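Local coordinates for hypothetical protein (Staphylococcus aureus subsp. aureus, PDB 1QYI) that is of unknown function but contains a haloacid dehalogenase-like (HAD) hydrolase region, which is consistent with a hydrolase of that superfamily, at residues Val180-Glu183 with Trp184-Ser188. Numbering follows the deposited sequence.
Sequences VYQE and WYLGS
Tyr181 and Tyr185, one turn apart in helix 172-195, run out alongside each other from one face of the helix, a worked example of i to i+4 spacing in an alpha helix. Their planes stand at 20° to each other but are offset with little overlap, the centroids 6.0 Å apart; the touch is Tyr181 OH on Tyr185 CD2 at 3.7 Å. In both residues CG is anti to the backbone N, which sends the two rings off in the same direction. Val180 repeats the spacing, its CG1 resting 3.9 Å from Trp184 CD1. Beneath these side chains the backbone bond from Tyr185 N to Tyr181 O measures 2.8 Å, whereas that from Gly187 N to Glu183 O is weak, and at Gly187 the backbone leaves helical geometry (phi 91°, psi 159°). Further out, Trp78 meets Tyr181 edge-to-face, Val21 of helix 16-31 touches both Tyr181 and Trp184, and Lys204 makes a cation-pi contact with Trp184. The buried Glu183 carboxylate, from the turn before Gly187, accepts the backbone N-H groups of Arg200 (OE1) and Thr201 (OE2), while Ser188, five residues on and beyond the break, donates from OG to Glu183 OE2 on its anti side at 3.0 Å.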
ATOM      1  N   VAL A 180     -10.271  -4.595  -9.119  1.00 17.34           N
ATOM      2  CA  VAL A 180     -10.762  -3.256  -9.408  1.00 20.04           C
ATOM      3  C   VAL A 180      -9.759  -2.232  -8.919  1.00 20.28           C
ATOM      4  O   VAL A 180      -9.537  -1.208  -9.565  1.00 22.06           O
ATOM      5  CB  VAL A 180     -12.111  -2.977  -8.712  1.00 20.91           C
ATOM      6  CG1 VAL A 180     -12.616  -1.604  -9.108  1.00 18.87           C
ATOM      7  CG2 VAL A 180     -13.125  -4.050  -9.077  1.00 22.69           C
ATOM      8  N   TYR A 181      -9.154  -2.507  -7.772  1.00 19.81           N
ATOM      9  CA  TYR A 181      -8.175  -1.584  -7.207  1.00 20.12           C
ATOM     10  C   TYR A 181      -6.896  -1.532  -8.055  1.00 19.42           C
ATOM     11  O   TYR A 181      -6.346  -0.452  -8.336  1.00 15.38           O
ATOM     12  CB  TYR A 181      -7.844  -2.003  -5.772  1.00 15.77           C
ATOM     13  CG  TYR A 181      -6.698  -1.244  -5.150  1.00 16.27           C
ATOM     14  CD1 TYR A 181      -5.372  -1.568  -5.461  1.00 17.67           C
ATOM     15  CD2 TYR A 181      -6.928  -0.219  -4.226  1.00 16.06           C
ATOM     16  CE1 TYR A 181      -4.313  -0.904  -4.871  1.00 15.39           C
ATOM     17  CE2 TYR A 181      -5.873   0.452  -3.631  1.00 14.73           C
ATOM     18  CZ  TYR A 181      -4.569   0.103  -3.959  1.00 16.85           C
ATOM     19  OH  TYR A 181      -3.513   0.758  -3.378  1.00 18.90           O
ATOM     20  N   GLN A 182      -6.444  -2.713  -8.471  1.00 18.96           N
ATOM     21  CA  GLN A 182      -5.232  -2.828  -9.265  1.00 19.61           C
ATOM     22  C   GLN A 182      -5.353  -2.107 -10.605  1.00 19.09           C
ATOM     23  O   GLN A 182      -4.396  -1.478 -11.065  1.00 19.38           O
ATOM     24  CB  GLN A 182      -4.870  -4.310  -9.457  1.00 19.77           C
ATOM     25  CG  GLN A 182      -4.401  -4.988  -8.169  1.00 22.46           C
ATOM     26  CD  GLN A 182      -3.071  -4.443  -7.661  1.00 25.07           C
ATOM     27  OE1 GLN A 182      -2.010  -4.857  -8.126  1.00 25.71           O
ATOM     28  NE2 GLN A 182      -3.123  -3.498  -6.719  1.00 23.22           N
ATOM     29  N   GLU A 183      -6.523  -2.180 -11.233  1.00 18.88           N
ATOM     30  CA  GLU A 183      -6.695  -1.498 -12.507  1.00 18.61           C
ATOM     31  C   GLU A 183      -6.709   0.003 -12.245  1.00 18.44           C
ATOM     32  O   GLU A 183      -6.134   0.789 -12.998  1.00 17.61           O
ATOM     33  CB  GLU A 183      -7.985  -1.931 -13.204  1.00 17.81           C
ATOM     34  CG  GLU A 183      -7.745  -2.206 -14.667  1.00 20.47           C
ATOM     35  CD  GLU A 183      -9.006  -2.507 -15.447  1.00 22.38           C
ATOM     36  OE1 GLU A 183      -9.731  -3.454 -15.074  1.00 25.45           O
ATOM     37  OE2 GLU A 183      -9.263  -1.797 -16.442  1.00 22.46           O
ATOM     38  N   TRP A 184      -7.371   0.388 -11.162  1.00 20.00           N
ATOM     39  CA  TRP A 184      -7.435   1.780 -10.755  1.00 21.28           C
ATOM     40  C   TRP A 184      -6.006   2.307 -10.586  1.00 22.01           C
ATOM     41  O   TRP A 184      -5.650   3.357 -11.115  1.00 21.37           O
ATOM     42  CB  TRP A 184      -8.176   1.886  -9.424  1.00 22.55           C
ATOM     43  CG  TRP A 184      -9.628   2.302  -9.526  1.00 20.82           C
ATOM     44  CD1 TRP A 184     -10.678   1.810  -8.806  1.00 18.22           C
ATOM     45  CD2 TRP A 184     -10.149   3.371 -10.326  1.00 21.05           C
ATOM     46  NE1 TRP A 184     -11.823   2.522  -9.102  1.00 22.10           N
ATOM     47  CE2 TRP A 184     -11.524   3.487 -10.019  1.00 20.65           C
ATOM     48  CE3 TRP A 184      -9.582   4.257 -11.251  1.00 23.00           C
ATOM     49  CZ2 TRP A 184     -12.343   4.436 -10.620  1.00 20.51           C
ATOM     50  CZ3 TRP A 184     -10.395   5.202 -11.849  1.00 22.50           C
ATOM     51  CH2 TRP A 184     -11.768   5.288 -11.520  1.00 23.57           C
ATOM     52  N   TYR A 185      -5.189   1.550  -9.862  1.00 22.49           N
ATOM     53  CA  TYR A 185      -3.816   1.942  -9.595  1.00 23.82           C
ATOM     54  C   TYR A 185      -2.843   1.798 -10.764  1.00 23.35           C
ATOM     55  O   TYR A 185      -2.294   2.795 -11.238  1.00 23.01           O
ATOM     56  CB  TYR A 185      -3.291   1.165  -8.387  1.00 27.01           C
ATOM     57  CG  TYR A 185      -2.119   1.810  -7.669  1.00 30.59           C
ATOM     58  CD1 TYR A 185      -0.825   1.743  -8.185  1.00 31.86           C
ATOM     59  CD2 TYR A 185      -2.311   2.477  -6.459  1.00 33.23           C
ATOM     60  CE1 TYR A 185       0.252   2.322  -7.504  1.00 33.92           C
ATOM     61  CE2 TYR A 185      -1.253   3.056  -5.776  1.00 34.61           C
ATOM     62  CZ  TYR A 185       0.023   2.974  -6.298  1.00 35.11           C
ATOM     63  OH  TYR A 185       1.066   3.521  -5.594  1.00 37.48           O
ATOM     64  N   LEU A 186      -2.611   0.572 -11.222  1.00 21.66           N
ATOM     65  CA  LEU A 186      -1.671   0.349 -12.325  1.00 20.82           C
ATOM     66  C   LEU A 186      -2.186   0.865 -13.659  1.00 21.44           C
ATOM     67  O   LEU A 186      -1.399   1.203 -14.546  1.00 23.43           O
ATOM     68  CB  LEU A 186      -1.359  -1.141 -12.465  1.00 17.16           C
ATOM     69  CG  LEU A 186      -0.967  -1.886 -11.186  1.00 17.51           C
ATOM     70  CD1 LEU A 186      -0.990  -3.379 -11.459  1.00 11.81           C
ATOM     71  CD2 LEU A 186       0.408  -1.433 -10.694  1.00  8.23           C
ATOM     72  N   GLY A 187      -3.503   0.936 -13.799  1.00 22.54           N
ATOM     73  CA  GLY A 187      -4.073   1.369 -15.060  1.00 25.09           C
ATOM     74  C   GLY A 187      -4.307   0.126 -15.903  1.00 27.25           C
ATOM     75  O   GLY A 187      -3.691  -0.905 -15.662  1.00 28.40           O
ATOM     76  N   SER A 188      -5.194   0.213 -16.886  1.00 28.42           N
ATOM     77  CA  SER A 188      -5.520  -0.923 -17.741  1.00 29.09           C
ATOM     78  C   SER A 188      -4.320  -1.645 -18.347  1.00 29.39           C
ATOM     79  O   SER A 188      -4.199  -2.866 -18.228  1.00 30.05           O
ATOM     80  CB  SER A 188      -6.448  -0.465 -18.865  1.00 31.20           C
ATOM     81  OG  SER A 188      -7.686  -0.003 -18.338  1.00 34.61           O
TER